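Local coordinates for hypothetical protein NMB0488 (Neisseria meningitidis, PDB 2GKP), which is of unknown function but belongs to the CdiI family and may act as an immunity protein against a contact-dependent growth inhibition toxin, at residues A[56-59]-A[60-64]; A[93-96]-A[97-101]; A[153-156]-A[157-161]. All coordinates share one frame; numbering follows the deposited sequence. Where two conformers were deposited one is given.

Contact 1 of 3, residues A[56-59]-A[60-64]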
# COMPACT_ATOMS: atom_id res chain seq x y z
N THR A 56 1.92 -9.12 9.56
CA THR A 56 1.06 -8.44 10.54
C THR A 56 0.82 -6.98 10.22
O THR A 56 -0.29 -6.45 10.38
CB THR A 56 1.64 -8.63 11.96
OG1 THR A 56 1.62 -10.02 12.26
CG2 THR A 56 0.88 -7.86 13.03
N THR A 57 1.87 -6.29 9.79
CA THR A 57 1.73 -4.87 9.51
C THR A 57 0.78 -4.67 8.32
O THR A 57 -0.03 -3.77 8.34
CB THR A 57 3.13 -4.22 9.22
OG1 THR A 57 3.97 -4.49 10.35
CG2 THR A 57 3.03 -2.72 9.01
N VAL A 58 0.91 -5.51 7.28
CA VAL A 58 0.01 -5.37 6.12
C VAL A 58 -1.41 -5.76 6.50
O VAL A 58 -2.38 -5.06 6.13
CB VAL A 58 0.55 -6.14 4.90
CG1 VAL A 58 -0.50 -6.24 3.80
CG2 VAL A 58 1.77 -5.40 4.37
N LEU A 59 -1.57 -6.81 7.31
CA LEU A 59 -2.95 -7.12 7.81
C LEU A 59 -3.56 -5.96 8.61
O LEU A 59 -4.78 -5.65 8.46
CB LEU A 59 -2.98 -8.42 8.62
CG LEU A 59 -2.74 -9.68 7.80
CD1 LEU A 59 -2.39 -10.85 8.74
CD2 LEU A 59 -3.97 -10.04 6.94
N GLN A 60 -2.76 -5.28 9.44
CA GLN A 60 -3.25 -4.14 10.20
C GLN A 60 -3.66 -3.02 9.23
O GLN A 60 -4.65 -2.32 9.40
CB GLN A 60 -2.18 -3.65 11.19
CG GLN A 60 -1.94 -4.65 12.34
CD GLN A 60 -0.70 -4.39 13.21
OE1 GLN A 60 0.25 -3.68 12.83
NE2 GLN A 60 -0.72 -4.99 14.40
N ALA A 61 -2.84 -2.80 8.22
CA ALA A 61 -3.16 -1.75 7.24
C ALA A 61 -4.45 -2.05 6.49
O ALA A 61 -5.29 -1.16 6.30
CB ALA A 61 -1.99 -1.56 6.25
N LEU A 62 -4.63 -3.31 6.09
CA LEU A 62 -5.86 -3.71 5.42
C LEU A 62 -7.07 -3.53 6.34
O LEU A 62 -8.11 -3.09 5.86
CB LEU A 62 -5.77 -5.16 4.97
CG LEU A 62 -4.86 -5.50 3.78
CD1 LEU A 62 -4.52 -6.97 3.73
CD2 LEU A 62 -5.53 -5.08 2.50
N ALA A 63 -6.92 -3.85 7.62
CA ALA A 63 -8.07 -3.76 8.54
C ALA A 63 -8.60 -2.35 8.65
O ALA A 63 -9.79 -2.13 8.95
CB ALA A 63 -7.71 -4.31 9.88
N ASN A 64 -7.72 -1.38 8.43
CA ASN A 64 -8.12 0.02 8.49
C ASN A 64 -8.66 0.59 7.17
O ASN A 64 -9.08 1.74 7.11
CB ASN A 64 -6.96 0.91 8.96
CG ASN A 64 -6.70 0.79 10.42
OD1 ASN A 64 -7.62 0.54 11.19
ND2 ASN A 64 -5.46 0.99 10.83
O HOH W 1 3.24 -5.36 13.36
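Gln-60, in one of its two conformers, folds its side chain back across Thr-56. With CG anti to its own carbonyl carbon (chi1 -70°), that methylene lies 3.1 Å from Thr-56 O, the carbonyl that also accepts the Gln-60 amide proton. The extended chain then carries the amide past the threonine methyl, Gln-60 NE2 standing 3.6 Å from Thr-56 CG2. A water links Gln-60 to Thr-57, donating to Thr-57 OG1 at 3.2 Å and, weakly, to Gln-60 OE1 at 3.5 Å. Both threonine hydroxyls also have partners one turn back, Thr-56 OG1 on Glu-52 O and Thr-57 OG1 on Thr-53 O. Ala-61 continues the i to i+4 helical hydrogen bonds, its N 3.0 Å from Thr-57 O, and its small methyl sits against Ile-25 of strand 23-30. At Leu-62 the helical bond is straightest, N to Val-58 O at 2.9 Å with 164° at the hydrogen, and the side chain crosses that of Val-58 with Leu-62 CD1 4.1 Å from Val-58 CG1. Ala-63 N bonds to Leu-59 O, while the Leu-59 side chain leans toward helix 152-164. Asn-64 follows where the helix gives out, its N making weak bonds to Gln-60 O and Ala-61 O. This is the C-terminal half of an amphipathic alpha-helix, with one flank solvated and the buried side packed against both the antiparallel sheet and helix 152-164.

Contact 2 of 3, residues A[93-96]-A[97-101]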
# COMPACT_ATOMS: atom_id res chain seq x y z
N ALA A 93 6.62 15.27 1.55
CA ALA A 93 7.48 16.04 2.44
C ALA A 93 7.75 15.25 3.72
O ALA A 93 8.89 15.21 4.22
CB ALA A 93 6.80 17.40 2.74
N LYS A 94 6.72 14.61 4.28
CA LYS A 94 6.90 13.87 5.53
C LYS A 94 7.78 12.66 5.35
O LYS A 94 8.60 12.36 6.21
CB LYS A 94 5.57 13.44 6.15
CG LYS A 94 4.88 14.53 6.96
CD LYS A 94 3.52 14.07 7.52
CE LYS A 94 2.53 15.24 7.59
NZ LYS A 94 1.10 14.85 7.88
N LEU A 95 7.61 11.95 4.23
CA LEU A 95 8.44 10.78 3.98
C LEU A 95 9.90 11.18 3.75
O LEU A 95 10.82 10.49 4.22
CB LEU A 95 7.89 9.95 2.82
CG LEU A 95 8.45 8.55 2.59
CD1 LEU A 95 8.36 7.67 3.84
CD2 LEU A 95 7.73 7.87 1.43
N CYS A 96 10.13 12.30 3.06
CA CYS A 96 11.51 12.78 2.90
C CYS A 96 12.12 13.04 4.26
O CYS A 96 13.23 12.65 4.50
CB CYS A 96 11.55 14.06 2.09
SG CYS A 96 11.36 13.83 0.32
N GLY A 97 11.37 13.71 5.15
CA GLY A 97 11.87 13.92 6.49
C GLY A 97 12.12 12.67 7.29
O GLY A 97 13.07 12.60 8.05
N ASN A 98 11.22 11.72 7.19
CA ASN A 98 11.37 10.49 7.94
C ASN A 98 12.45 9.55 7.44
O ASN A 98 12.85 8.64 8.18
CB ASN A 98 10.04 9.74 8.02
CG ASN A 98 9.07 10.39 8.99
OD1 ASN A 98 7.86 10.41 8.78
ND2 ASN A 98 9.60 10.93 10.07
N LEU A 99 12.95 9.79 6.21
CA LEU A 99 13.93 8.87 5.64
C LEU A 99 15.23 9.56 5.27
O LEU A 99 16.11 8.89 4.72
CB LEU A 99 13.35 8.10 4.43
CG LEU A 99 12.22 7.13 4.80
CD1 LEU A 99 11.69 6.53 3.51
CD2 LEU A 99 12.74 6.04 5.70
N GLY A 100 15.39 10.83 5.59
CA GLY A 100 16.69 11.50 5.38
C GLY A 100 16.93 12.05 3.97
O GLY A 100 18.07 12.23 3.56
N TYR A 101 15.87 12.25 3.19
CA TYR A 101 16.01 12.76 1.81
C TYR A 101 15.76 14.24 1.76
O TYR A 101 14.94 14.81 2.49
CB TYR A 101 15.00 12.09 0.87
CG TYR A 101 15.23 10.62 0.63
CD1 TYR A 101 16.24 10.17 -0.22
CD2 TYR A 101 14.42 9.67 1.23
CE1 TYR A 101 16.44 8.83 -0.45
CE2 TYR A 101 14.64 8.33 1.03
CZ TYR A 101 15.61 7.90 0.17
OH TYR A 101 15.79 6.55 -0.05
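Cys-96 and Tyr-101 meet where helix 81-99 ends, and the firm part of the contact gathers around them. The amide N of Tyr-101 reaches back to Cys-96 O at 3.0 Å, with 151° at the hydrogen, and so closes the 6→1 loop of a Schellman-like C-cap, in which the companion 5→2 distance, Gly-100 N to Gly-97 O, is long. Gly-100 takes the left-handed conformation (phi 84°) that turns the chain back. The apolar contact expected across such an end is present too, with Cys-96 SG 4.1 Å from Tyr-101 CB. Leu-99 N is shared between Leu-95 O at 3.0 Å and Cys-96 O at 3.3 Å, both weak bonds. The side chains of Leu-95 and Leu-99 run side by side in the same direction; CG of Leu-95 is anti to the backbone N (chi1 -168°), which brings the end of that side chain toward Leu-99. Their CD1 atoms come within 3.5 Å, although Leu-95 has a second conformer and the closeness is therefore doubtful. Both leucines pack on Ile-44 of strand 34-45.

The opposite character appears along Lys-94, Gly-97 and Asn-98, which are exposed. Here regular backbone bonds do the holding, Gly-97 N to Ala-93 O at 3.0 Å and Asn-98 N to Lys-94 O at 2.9 Å. Asn-98 OD1 and Lys-94 O, two acceptors, make no hydrogen bond, while the lysine chain leads away.

Beyond the turn, Tyr-101 OH is hydrogen-bonded to Glu-20 and the ring makes a cation-pi contact with Arg-21. Cys-96 SG is covalently linked to sulfur S2 of a beta-mercaptoethanol, probably from the crystallisation liquor, which implies a sulfur open enough to form a mixed disulfide with a small thiol, even beside the tyrosine.

Contact 3 of 3, residues A[153-156]-A[157-161]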
# COMPACT_ATOMS: atom_id res chain seq x y z
N GLU A 153 3.21 -14.83 8.87
CA GLU A 153 4.54 -15.10 8.31
C GLU A 153 4.50 -15.53 6.83
O GLU A 153 5.32 -15.05 6.04
CB GLU A 153 5.30 -16.09 9.19
CG GLU A 153 6.79 -16.00 9.06
CD GLU A 153 7.42 -17.07 8.15
OE1 GLU A 153 6.73 -17.64 7.29
OE2 GLU A 153 8.64 -17.33 8.29
N GLU A 154 3.55 -16.36 6.45
CA GLU A 154 3.34 -16.75 5.07
C GLU A 154 2.92 -15.56 4.22
O GLU A 154 3.35 -15.42 3.06
CB GLU A 154 2.28 -17.83 5.01
CG GLU A 154 2.85 -19.14 5.55
CD GLU A 154 1.80 -20.16 5.77
OE1 GLU A 154 0.60 -19.86 5.67
OE2 GLU A 154 2.18 -21.30 6.08
N ILE A 155 2.09 -14.69 4.77
CA ILE A 155 1.73 -13.47 4.06
C ILE A 155 2.98 -12.60 3.83
O ILE A 155 3.19 -12.10 2.71
CB ILE A 155 0.57 -12.77 4.77
CG1 ILE A 155 -0.67 -13.67 4.69
CG2 ILE A 155 0.28 -11.42 4.11
CD1 ILE A 155 -1.79 -13.26 5.60
N GLY A 156 3.84 -12.46 4.84
CA GLY A 156 5.09 -11.71 4.69
C GLY A 156 5.97 -12.28 3.60
O GLY A 156 6.54 -11.51 2.79
N ALA A 157 6.07 -13.61 3.54
CA ALA A 157 6.83 -14.26 2.47
C ALA A 157 6.27 -13.91 1.09
O ALA A 157 7.03 -13.66 0.11
CB ALA A 157 6.97 -15.81 2.68
N GLY A 158 4.95 -13.92 0.97
CA GLY A 158 4.35 -13.64 -0.32
C GLY A 158 4.50 -12.17 -0.67
O GLY A 158 4.66 -11.82 -1.84
N LEU A 159 4.52 -11.30 0.32
CA LEU A 159 4.77 -9.87 0.05
C LEU A 159 6.17 -9.64 -0.50
O LEU A 159 6.35 -8.87 -1.46
CB LEU A 159 4.58 -9.02 1.31
CG LEU A 159 3.10 -9.01 1.75
CD1 LEU A 159 2.97 -8.74 3.24
CD2 LEU A 159 2.38 -7.95 0.95
N LYS A 160 7.16 -10.29 0.13
CA LYS A 160 8.54 -10.15 -0.31
C LYS A 160 8.72 -10.73 -1.72
O LYS A 160 9.47 -10.19 -2.55
CB LYS A 160 9.48 -10.83 0.70
CG LYS A 160 9.57 -10.02 1.96
CD LYS A 160 10.70 -10.50 2.87
CE LYS A 160 10.62 -9.89 4.26
NZ LYS A 160 11.71 -10.46 5.17
N LEU A 161 8.02 -11.83 -1.99
CA LEU A 161 8.04 -12.44 -3.30
C LEU A 161 7.48 -11.48 -4.34
O LEU A 161 8.07 -11.28 -5.43
CB LEU A 161 7.23 -13.74 -3.31
CG LEU A 161 7.11 -14.49 -4.63
CD1 LEU A 161 8.50 -14.89 -5.20
CD2 LEU A 161 6.24 -15.73 -4.51
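From Glu-153 to Leu-161 the backbone is regular alpha-helix, the amides of Ala-157, Gly-158, Leu-159 and Lys-160 each bonding to the carbonyl four residues back. It belongs to the amphipathic helix 152-164, which lies on the antiparallel sheet and against helix 51-63. Ile-155 and Leu-159 form the buried ridge, lying side by side and pointing the same way, with Ile-155 CG2 3.9 Å from Leu-159 CD1. Ile-155 CG2 is anti to the backbone N, which turns this branch along the helix toward Leu-159. Strand 122-132 receives the pair, Leu-123 beneath the isoleucine and Ile-125 beneath the leucine. Gly-156 and Gly-158, both buried, lie between them in sequence, on either side of Ala-157.

Glu-154 OE1 accepts from Ser-151 N, the bond a glutamate at the third helical position makes in a capping box, and from Asn-150 ND2. Lys-160 runs out extended to give its NZ to Thr-49 O, its CG passing 3.5 Å from Gly-156 O. Ile-155 O is the most closely approached carbonyl: Leu-159 N donates to it at 2.8 Å, and Leu-159 CG lies 3.2 Å from the same oxygen.

Contacts 1 and 3 belong to neighbouring helices and share an interface: Val-58 CG2 meets Leu-159 CD1 at 3.7 Å, and Leu-59 CD1 meets Ile-155 CD1 at 4.0 Å. Their aliphatic ridges thus merge into one apolar layer over the sheet, while Gln-60, Glu-153 and Glu-154 are exposed. Contact 2 stands apart, its centre about 23 Å from that of contact 1 and about 26 Å from that of contact 3. It is the most peripheral and solvent-exposed of the three. Chemistry follows place: contact 3 lies wholly within a helix, contact 1 runs to the last turn of its helix, and contact 2 ends in a glycine turn beside a reactive side chain.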